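Local atomic coordinates of Non-reducing end beta-L-arabinofuranosidase (Bacteroides thetaiotaomicron, PDB entry 5MQO), a protein that is a family GH127 glycoside hydrolase of a gut bacterium and probably removes a terminal sugar, apparently aceric acid, from complex plant pectin. Residues S276-D280 and N281-I285; W327-V331 and T332-Y336; C354-P357 and D358-Q361. All coordinates share one frame; numbering follows the deposited sequence.

Contact 1: S276-D280 and N281-I285; sequences SGTDD and NQDRI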
loop_
_atom_site.group_PDB
_atom_site.type_symbol
_atom_site.label_atom_id
_atom_site.label_comp_id
_atom_site.label_asym_id
_atom_site.label_seq_id
_atom_site.Cartn_x
_atom_site.Cartn_y
_atom_site.Cartn_z
ATOM N N SER A 276 -31.975 -1.922 -4.280
ATOM C CA SER A 276 -31.248 -0.681 -3.982
ATOM C C SER A 276 -29.914 -0.889 -3.204
ATOM O O SER A 276 -29.712 -0.470 -2.042
ATOM C CB SER A 276 -32.191 0.336 -3.320
ATOM O OG SER A 276 -33.115 -0.315 -2.462
ATOM N N GLY A 277 -29.004 -1.573 -3.880
ATOM C CA GLY A 277 -27.600 -1.426 -3.570
ATOM C C GLY A 277 -27.125 -0.057 -4.063
ATOM O O GLY A 277 -27.882 0.709 -4.660
ATOM N N THR A 278 -25.864 0.259 -3.806
ATOM C CA THR A 278 -25.375 1.577 -4.060
ATOM C C THR A 278 -24.017 1.510 -4.717
ATOM O O THR A 278 -23.259 0.582 -4.485
ATOM C CB THR A 278 -25.324 2.398 -2.750
ATOM O OG1 THR A 278 -24.714 1.647 -1.709
ATOM C CG2 THR A 278 -26.725 2.766 -2.286
ATOM N N ASP A 279 -23.724 2.487 -5.572
ATOM C CA ASP A 279 -22.372 2.660 -6.100
ATOM C C ASP A 279 -21.379 2.751 -4.926
ATOM O O ASP A 279 -20.322 2.166 -4.934
ATOM C CB ASP A 279 -22.294 3.931 -6.969
ATOM C CG ASP A 279 -23.126 3.840 -8.250
ATOM O OD1 ASP A 279 -23.572 2.705 -8.598
ATOM O OD2 ASP A 279 -23.322 4.926 -8.897
ATOM N N ASP A 280 -21.777 3.472 -3.900
ATOM C CA ASP A 280 -20.963 3.715 -2.729
ATOM C C ASP A 280 -20.526 2.432 -2.051
ATOM O O ASP A 280 -19.390 2.352 -1.612
ATOM C CB ASP A 280 -21.725 4.616 -1.756
ATOM C CG ASP A 280 -20.831 5.282 -0.767
ATOM O OD1 ASP A 280 -19.709 5.762 -1.117
ATOM O OD2 ASP A 280 -21.276 5.375 0.381
ATOM N N ASN A 281 -21.398 1.419 -2.011
ATOM C CA ASN A 281 -20.995 0.060 -1.583
ATOM C C ASN A 281 -20.717 -0.924 -2.748
ATOM O O ASN A 281 -20.761 -2.153 -2.549
ATOM C CB ASN A 281 -22.004 -0.529 -0.588
ATOM C CG ASN A 281 -21.503 -1.827 0.053
ATOM O OD1 ASN A 281 -20.330 -1.946 0.468
ATOM N ND2 ASN A 281 -22.391 -2.834 0.104
ATOM N N GLN A 282 -20.368 -0.395 -3.930
ATOM C CA GLN A 282 -20.099 -1.186 -5.142
ATOM C C GLN A 282 -21.107 -2.351 -5.328
ATOM O O GLN A 282 -20.705 -3.471 -5.683
ATOM C CB GLN A 282 -18.670 -1.751 -5.124
ATOM C CG GLN A 282 -17.543 -0.764 -4.903
ATOM C CD GLN A 282 -17.506 -0.127 -3.518
ATOM O OE1 GLN A 282 -17.683 -0.800 -2.500
ATOM N NE2 GLN A 282 -17.291 1.191 -3.478
ATOM N N ASP A 283 -22.396 -2.111 -5.055
ATOM C CA ASP A 283 -23.390 -3.184 -5.128
ATOM C C ASP A 283 -24.741 -2.750 -5.717
ATOM O O ASP A 283 -25.762 -3.375 -5.405
ATOM C CB ASP A 283 -23.523 -3.947 -3.759
ATOM C CG ASP A 283 -24.324 -3.185 -2.661
ATOM O OD1 ASP A 283 -24.668 -1.989 -2.827
ATOM O OD2 ASP A 283 -24.605 -3.808 -1.592
ATOM N N ARG A 284 -24.744 -1.704 -6.560
ATOM C CA ARG A 284 -25.946 -1.288 -7.302
ATOM C C ARG A 284 -26.251 -2.349 -8.358
ATOM O O ARG A 284 -27.406 -2.742 -8.543
ATOM C CB ARG A 284 -25.788 0.087 -7.986
ATOM C CG ARG A 284 -27.100 0.671 -8.521
ATOM C CD ARG A 284 -26.951 1.541 -9.769
ATOM N NE ARG A 284 -26.402 2.881 -9.499
ATOM C CZ ARG A 284 -27.106 4.011 -9.328
ATOM N NH1 ARG A 284 -28.419 4.011 -9.376
ATOM N NH2 ARG A 284 -26.485 5.174 -9.098
ATOM N N ILE A 285 -25.192 -2.815 -9.009
ATOM C CA ILE A 285 -25.241 -3.819 -10.075
ATOM C C ILE A 285 -24.338 -4.990 -9.690
ATOM O O ILE A 285 -23.456 -4.836 -8.853
ATOM C CB ILE A 285 -24.824 -3.196 -11.442
ATOM C CG1 ILE A 285 -23.293 -2.909 -11.517
ATOM C CG2 ILE A 285 -25.640 -1.925 -11.695
ATOM C CD1 ILE A 285 -22.842 -2.036 -12.674
#
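Asp-279 to Gln-282 form a type I beta turn, closed by Gln-282 N on Asp-279 O (2.8 Å), and beyond it Asp-283 N gives an almost straight bond (175°) to Thr-278 O at 2.9 Å. The carboxylate of Asp-283 folds back onto the incoming chain. Its CG stands between the backbone N and the carbonyl carbon (chi1 76°), which brings OD1 to 2.7 Å from Thr-278 N, met nearly along the C-O axis. Gly-277 CA makes a C-H...O contact with Asp-283 O at 3.2 Å, so the two backbones lie close together here. Farther round, Thr-278 OG1 weakly accepts Asn-281 N, and Asn-281 ND2 weakly reaches Asp-283 OD2. Arg-284 bends at chi2 and chi3 to grip Asp-279 side-on, NE to OD1 at 3.0 Å and NH2 to OD2 at 3.2 Å. Both nitrogens come from above the carboxylate, whose plane is turned 58° from the guanidinium. Asp-279 OD2 also takes a bond from Ser-349 OG, and Arg-284 NH2 gives one to Ser-359 O. The buried negative charge of Asp-279 is thus balanced by Arg-284 and further stabilised by the Ser-349 hydroxyl, which probably favours its ionised form.

Contact 2: W327-V331 and T332-Y336; sequences WNDIV and TRKMY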
loop_
_atom_site.group_PDB
_atom_site.type_symbol
_atom_site.label_atom_id
_atom_site.label_comp_id
_atom_site.label_asym_id
_atom_site.label_seq_id
_atom_site.Cartn_x
_atom_site.Cartn_y
_atom_site.Cartn_z
ATOM N N TRP A 327 -8.754 -1.994 -12.860
ATOM C CA TRP A 327 -7.392 -1.608 -12.508
ATOM C C TRP A 327 -7.030 -0.464 -13.425
ATOM O O TRP A 327 -6.623 0.590 -12.977
ATOM C CB TRP A 327 -6.401 -2.776 -12.653
ATOM C CG TRP A 327 -4.982 -2.377 -12.431
ATOM C CD1 TRP A 327 -4.330 -2.304 -11.243
ATOM C CD2 TRP A 327 -4.040 -1.991 -13.433
ATOM N NE1 TRP A 327 -3.029 -1.876 -11.436
ATOM C CE2 TRP A 327 -2.831 -1.676 -12.779
ATOM C CE3 TRP A 327 -4.100 -1.871 -14.831
ATOM C CZ2 TRP A 327 -1.673 -1.254 -13.488
ATOM C CZ3 TRP A 327 -2.946 -1.445 -15.536
ATOM C CH2 TRP A 327 -1.757 -1.143 -14.858
ATOM N N ASN A 328 -7.248 -0.683 -14.706
ATOM C CA ASN A 328 -7.001 0.302 -15.721
ATOM C C ASN A 328 -7.666 1.650 -15.439
ATOM O O ASN A 328 -7.037 2.676 -15.584
ATOM C CB ASN A 328 -7.493 -0.242 -17.071
ATOM C CG ASN A 328 -6.946 0.531 -18.240
ATOM O OD1 ASN A 328 -7.555 1.516 -18.701
ATOM N ND2 ASN A 328 -5.764 0.101 -18.722
ATOM N N ASP A 329 -8.933 1.627 -15.042
ATOM C CA ASP A 329 -9.719 2.838 -14.702
ATOM C C ASP A 329 -9.083 3.635 -13.552
ATOM O O ASP A 329 -8.824 4.831 -13.661
ATOM C CB ASP A 329 -11.144 2.453 -14.290
ATOM C CG ASP A 329 -12.025 3.671 -14.055
ATOM O OD1 ASP A 329 -11.780 4.707 -14.714
ATOM O OD2 ASP A 329 -12.958 3.603 -13.219
ATOM N N ILE A 330 -8.804 2.942 -12.469
ATOM C CA ILE A 330 -8.107 3.512 -11.361
ATOM C C ILE A 330 -6.791 4.185 -11.780
ATOM O O ILE A 330 -6.540 5.349 -11.471
ATOM C CB ILE A 330 -7.808 2.420 -10.295
ATOM C CG1 ILE A 330 -9.101 1.960 -9.594
ATOM C CG2 ILE A 330 -6.835 2.940 -9.253
ATOM C CD1 ILE A 330 -9.023 0.583 -8.976
ATOM N N VAL A 331 -5.944 3.447 -12.471
ATOM C CA VAL A 331 -4.550 3.826 -12.598
ATOM C C VAL A 331 -4.358 4.869 -13.675
ATOM O O VAL A 331 -3.495 5.737 -13.556
ATOM C CB VAL A 331 -3.681 2.565 -12.849
ATOM C CG1 VAL A 331 -2.370 2.873 -13.560
ATOM C CG2 VAL A 331 -3.427 1.867 -11.521
ATOM N N THR A 332 -5.133 4.795 -14.738
ATOM C CA THR A 332 -4.977 5.780 -15.801
ATOM C C THR A 332 -5.949 6.992 -15.635
ATOM O O THR A 332 -5.836 8.013 -16.360
ATOM C CB THR A 332 -5.138 5.083 -17.159
ATOM O OG1 THR A 332 -6.491 4.681 -17.331
ATOM C CG2 THR A 332 -4.203 3.853 -17.244
ATOM N N ARG A 333 -6.913 6.894 -14.714
ATOM C CA ARG A 333 -7.970 7.904 -14.666
ATOM C C ARG A 333 -8.382 8.414 -13.312
ATOM O O ARG A 333 -8.955 9.496 -13.259
ATOM C CB ARG A 333 -9.218 7.446 -15.440
ATOM C CG ARG A 333 -8.917 6.813 -16.798
ATOM C CD ARG A 333 -10.113 6.854 -17.736
ATOM N NE ARG A 333 -11.274 6.275 -17.092
ATOM C CZ ARG A 333 -12.521 6.345 -17.552
ATOM N NH1 ARG A 333 -12.787 6.959 -18.704
ATOM N NH2 ARG A 333 -13.517 5.790 -16.846
ATOM N N LYS A 334 -8.126 7.676 -12.233
ATOM C CA LYS A 334 -8.695 8.014 -10.929
ATOM C C LYS A 334 -7.755 7.845 -9.731
ATOM O O LYS A 334 -8.219 7.640 -8.607
ATOM C CB LYS A 334 -9.936 7.159 -10.713
ATOM C CG LYS A 334 -11.038 7.445 -11.690
ATOM C CD LYS A 334 -12.285 6.677 -11.314
ATOM C CE LYS A 334 -13.299 6.688 -12.449
ATOM N NZ LYS A 334 -14.455 5.838 -12.053
ATOM N N MET A 335 -6.446 7.928 -9.946
ATOM C CA MET A 335 -5.482 7.670 -8.878
ATOM C C MET A 335 -4.580 8.852 -8.777
ATOM O O MET A 335 -4.085 9.349 -9.794
ATOM C CB MET A 335 -4.648 6.457 -9.207
ATOM C CG MET A 335 -3.570 6.138 -8.197
ATOM S SD MET A 335 -2.721 4.619 -8.633
ATOM C CE MET A 335 -1.525 5.308 -9.769
ATOM N N TYR A 336 -4.331 9.289 -7.554
ATOM C CA TYR A 336 -3.343 10.338 -7.349
ATOM C C TYR A 336 -1.915 9.813 -7.639
ATOM O O TYR A 336 -1.649 8.612 -7.543
ATOM C CB TYR A 336 -3.469 10.914 -5.958
ATOM C CG TYR A 336 -4.719 11.687 -5.795
ATOM C CD1 TYR A 336 -5.905 11.084 -5.385
ATOM C CD2 TYR A 336 -4.730 13.043 -6.035
ATOM C CE1 TYR A 336 -7.080 11.833 -5.214
ATOM C CE2 TYR A 336 -5.882 13.802 -5.889
ATOM C CZ TYR A 336 -7.059 13.207 -5.471
ATOM O OH TYR A 336 -8.197 13.990 -5.327
#
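Asp-329 holds two basic side chains at once, one on each carboxylate oxygen, and this network forms the tight part of the contact near the end of helix 317-333. Arg-333, one helical turn on, approaches side-on and puts NE (2.9 Å) and NH2 (3.0 Å) on the same oxygen, Asp-329 OD1. Both bonds lie in the guanidinium plane, but NE meets OD1 almost end-on while NH2 comes from above the carboxylate, and the two flat groups stand 57° apart. Lys-334 runs out fully extended beyond CG, with chi2 to chi4 all near 180°, so that NZ reaches Asp-329 OD2 at 2.9 Å on its syn lone pair. OD2 also accepts Ala-293 N, and NZ makes a weak bond to Ala-293 O, tying the network to the loop ahead of helix 297-314. Arg-292 lies alongside, adding another positive group round the same carboxylate. A hydrophobic side follows: Met-335 CB is 4.1 Å from Ile-330 CG2, the two side chains crossing at about a right angle, and Met-335 SD lies 4.1 Å from Val-331 CG2, this pair side by side and pointing the same way, with Leu-407 of helix 402-416 touching both. The solvent side rests on fewer side chains: Asn-328 and Thr-332 are exposed, and Thr-332 OG1 gives a 2.7 Å bond to Asn-328 O, while Thr-332 N reaches that carbonyl from the opposite face at 3.0 Å. Lys-334 N still bonds Ile-330 O, continuing the i to i+4 pattern. Asp-329 and Arg-333 form an i to i+4 salt bridge, the usual helical spacing, and Lys-334 widens it into a network near the C-terminal end of helix 317-333, in a catalytic domain whose clan is built as an (alpha/alpha)6 barrel.

Contact 3: C354-P357 and D358-Q361; sequences CYEP and DSIQ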
loop_
_atom_site.group_PDB
_atom_site.type_symbol
_atom_site.label_atom_id
_atom_site.label_comp_id
_atom_site.label_asym_id
_atom_site.label_seq_id
_atom_site.Cartn_x
_atom_site.Cartn_y
_atom_site.Cartn_z
ATOM N N CYS A 354 -26.790 11.569 -15.779
ATOM C CA CYS A 354 -28.051 10.866 -15.629
ATOM C C CYS A 354 -29.270 11.800 -15.499
ATOM O O CYS A 354 -29.231 12.855 -14.845
ATOM C CB CYS A 354 -27.959 9.952 -14.420
ATOM S SG CYS A 354 -29.357 8.851 -14.209
ATOM N N TYR A 355 -30.368 11.356 -16.107
ATOM C CA TYR A 355 -31.615 12.114 -16.198
ATOM C C TYR A 355 -32.681 11.704 -15.162
ATOM O O TYR A 355 -33.543 12.514 -14.882
ATOM C CB TYR A 355 -32.192 12.016 -17.624
ATOM C CG TYR A 355 -31.391 12.768 -18.681
ATOM C CD1 TYR A 355 -30.319 12.156 -19.351
ATOM C CD2 TYR A 355 -31.715 14.101 -19.017
ATOM C CE1 TYR A 355 -29.604 12.837 -20.319
ATOM C CE2 TYR A 355 -31.000 14.793 -19.987
ATOM C CZ TYR A 355 -29.951 14.157 -20.637
ATOM O OH TYR A 355 -29.242 14.847 -21.592
ATOM N N GLU A 356 -32.655 10.479 -14.615
ATOM C CA GLU A 356 -33.484 10.148 -13.430
ATOM C C GLU A 356 -32.703 10.571 -12.172
ATOM O O GLU A 356 -31.648 9.993 -11.867
ATOM C CB GLU A 356 -33.824 8.653 -13.340
ATOM C CG GLU A 356 -34.397 7.999 -14.603
ATOM C CD GLU A 356 -34.268 6.455 -14.596
ATOM O OE1 GLU A 356 -33.212 5.897 -14.184
ATOM O OE2 GLU A 356 -35.232 5.781 -15.027
ATOM N N PRO A 357 -33.181 11.608 -11.451
ATOM C CA PRO A 357 -32.430 11.969 -10.240
ATOM C C PRO A 357 -32.488 10.923 -9.113
ATOM O O PRO A 357 -31.569 10.898 -8.293
ATOM C CB PRO A 357 -33.049 13.310 -9.806
ATOM C CG PRO A 357 -34.353 13.388 -10.504
ATOM C CD PRO A 357 -34.202 12.618 -11.779
ATOM N N ASP A 358 -33.523 10.068 -9.086
ATOM C CA ASP A 358 -33.611 8.951 -8.109
ATOM C C ASP A 358 -32.538 7.886 -8.307
ATOM O O ASP A 358 -32.229 7.151 -7.369
ATOM C CB ASP A 358 -34.990 8.292 -8.147
ATOM C CG ASP A 358 -36.096 9.249 -7.731
ATOM O OD1 ASP A 358 -35.853 10.476 -7.656
ATOM O OD2 ASP A 358 -37.220 8.782 -7.485
ATOM N N SER A 359 -31.988 7.808 -9.525
ATOM C CA SER A 359 -30.793 7.002 -9.820
ATOM C C SER A 359 -29.474 7.604 -9.314
ATOM O O SER A 359 -28.493 6.868 -9.159
ATOM C CB SER A 359 -30.665 6.754 -11.327
ATOM O OG SER A 359 -31.672 5.877 -11.781
ATOM N N ILE A 360 -29.437 8.922 -9.091
ATOM C CA ILE A 360 -28.232 9.618 -8.617
ATOM C C ILE A 360 -28.088 9.485 -7.099
ATOM O O ILE A 360 -28.911 9.982 -6.341
ATOM C CB ILE A 360 -28.235 11.099 -9.029
ATOM C CG1 ILE A 360 -28.329 11.206 -10.554
ATOM C CG2 ILE A 360 -26.975 11.806 -8.522
ATOM C CD1 ILE A 360 -28.639 12.595 -11.049
ATOM N N GLN A 361 -27.029 8.814 -6.658
ATOM C CA GLN A 361 -26.853 8.501 -5.243
ATOM C C GLN A 361 -25.741 9.330 -4.635
ATOM O O GLN A 361 -24.868 9.790 -5.344
ATOM C CB GLN A 361 -26.471 7.045 -5.098
ATOM C CG GLN A 361 -27.532 6.041 -5.528
ATOM C CD GLN A 361 -27.001 4.619 -5.564
ATOM O OE1 GLN A 361 -25.784 4.372 -5.446
ATOM N NE2 GLN A 361 -27.898 3.685 -5.744
#
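Ser-359 presses its CB against the sulfur of Cys-354, 3.8 Å from SG, and turns its hydroxyl away to Glu-356. OG lies anti to its own carbonyl carbon (chi1 -70°), and from there it donates to Glu-356 OE1 at 2.9 Å. It meets that oxygen on the anti side, 35° out of the carboxylate plane. The same pair is joined through the backbone, Ser-359 N binding Glu-356 O at 3.2 Å, and Ile-360 N then repeats the pattern on Pro-357 O at 3.0 Å. Both donors stand well above the planes of their carbonyls. These are two overlapping i to i+3 turns, begun by Glu-356 and Pro-357, in the last residues of the surface loop that joins strand 347-349 to strand 361-364. Replacing Ser-359 with an alanine would probably leave Glu-356 OE1 without its hydroxyl mate and let that exposed carboxylate swing more freely. Ile-360 closes the other side of the turn. Its CD1 comes within 3.9 Å of both Cys-354 O and Pro-357 CA, and CG1 is 4.1 Å from Cys-354 CB. One residue later the chain enters strand 361-364, where Gln-361 shares backbone bonds with Ser-349 and its side-chain amide reaches Gly-277 O and Asp-279 N.

In the fold
Contacts 1 and 3 meet directly, their centres about 13 Å apart: Arg-284 NH2 lies 2.6 Å from Ser-359 O and Asp-279 N 2.8 Å from Gln-361 OE1, both probable hydrogen bonds. Through these two bonds the loop of 276-285 is joined to the end of the surface loop of 354-361 and to the start of strand 361-364. Contact 2 stands apart, its centre about 20 Å from that of contact 1 and 24 Å from that of contact 3, with nearest atoms about 9 Å and 13 Å away. Contacts 1 and 2 are linked indirectly by the loop before helix 297-314, where Ala-293 meets Asp-329 and His-296 pairs with Asp-280. All three belong to the GH127 catalytic domain.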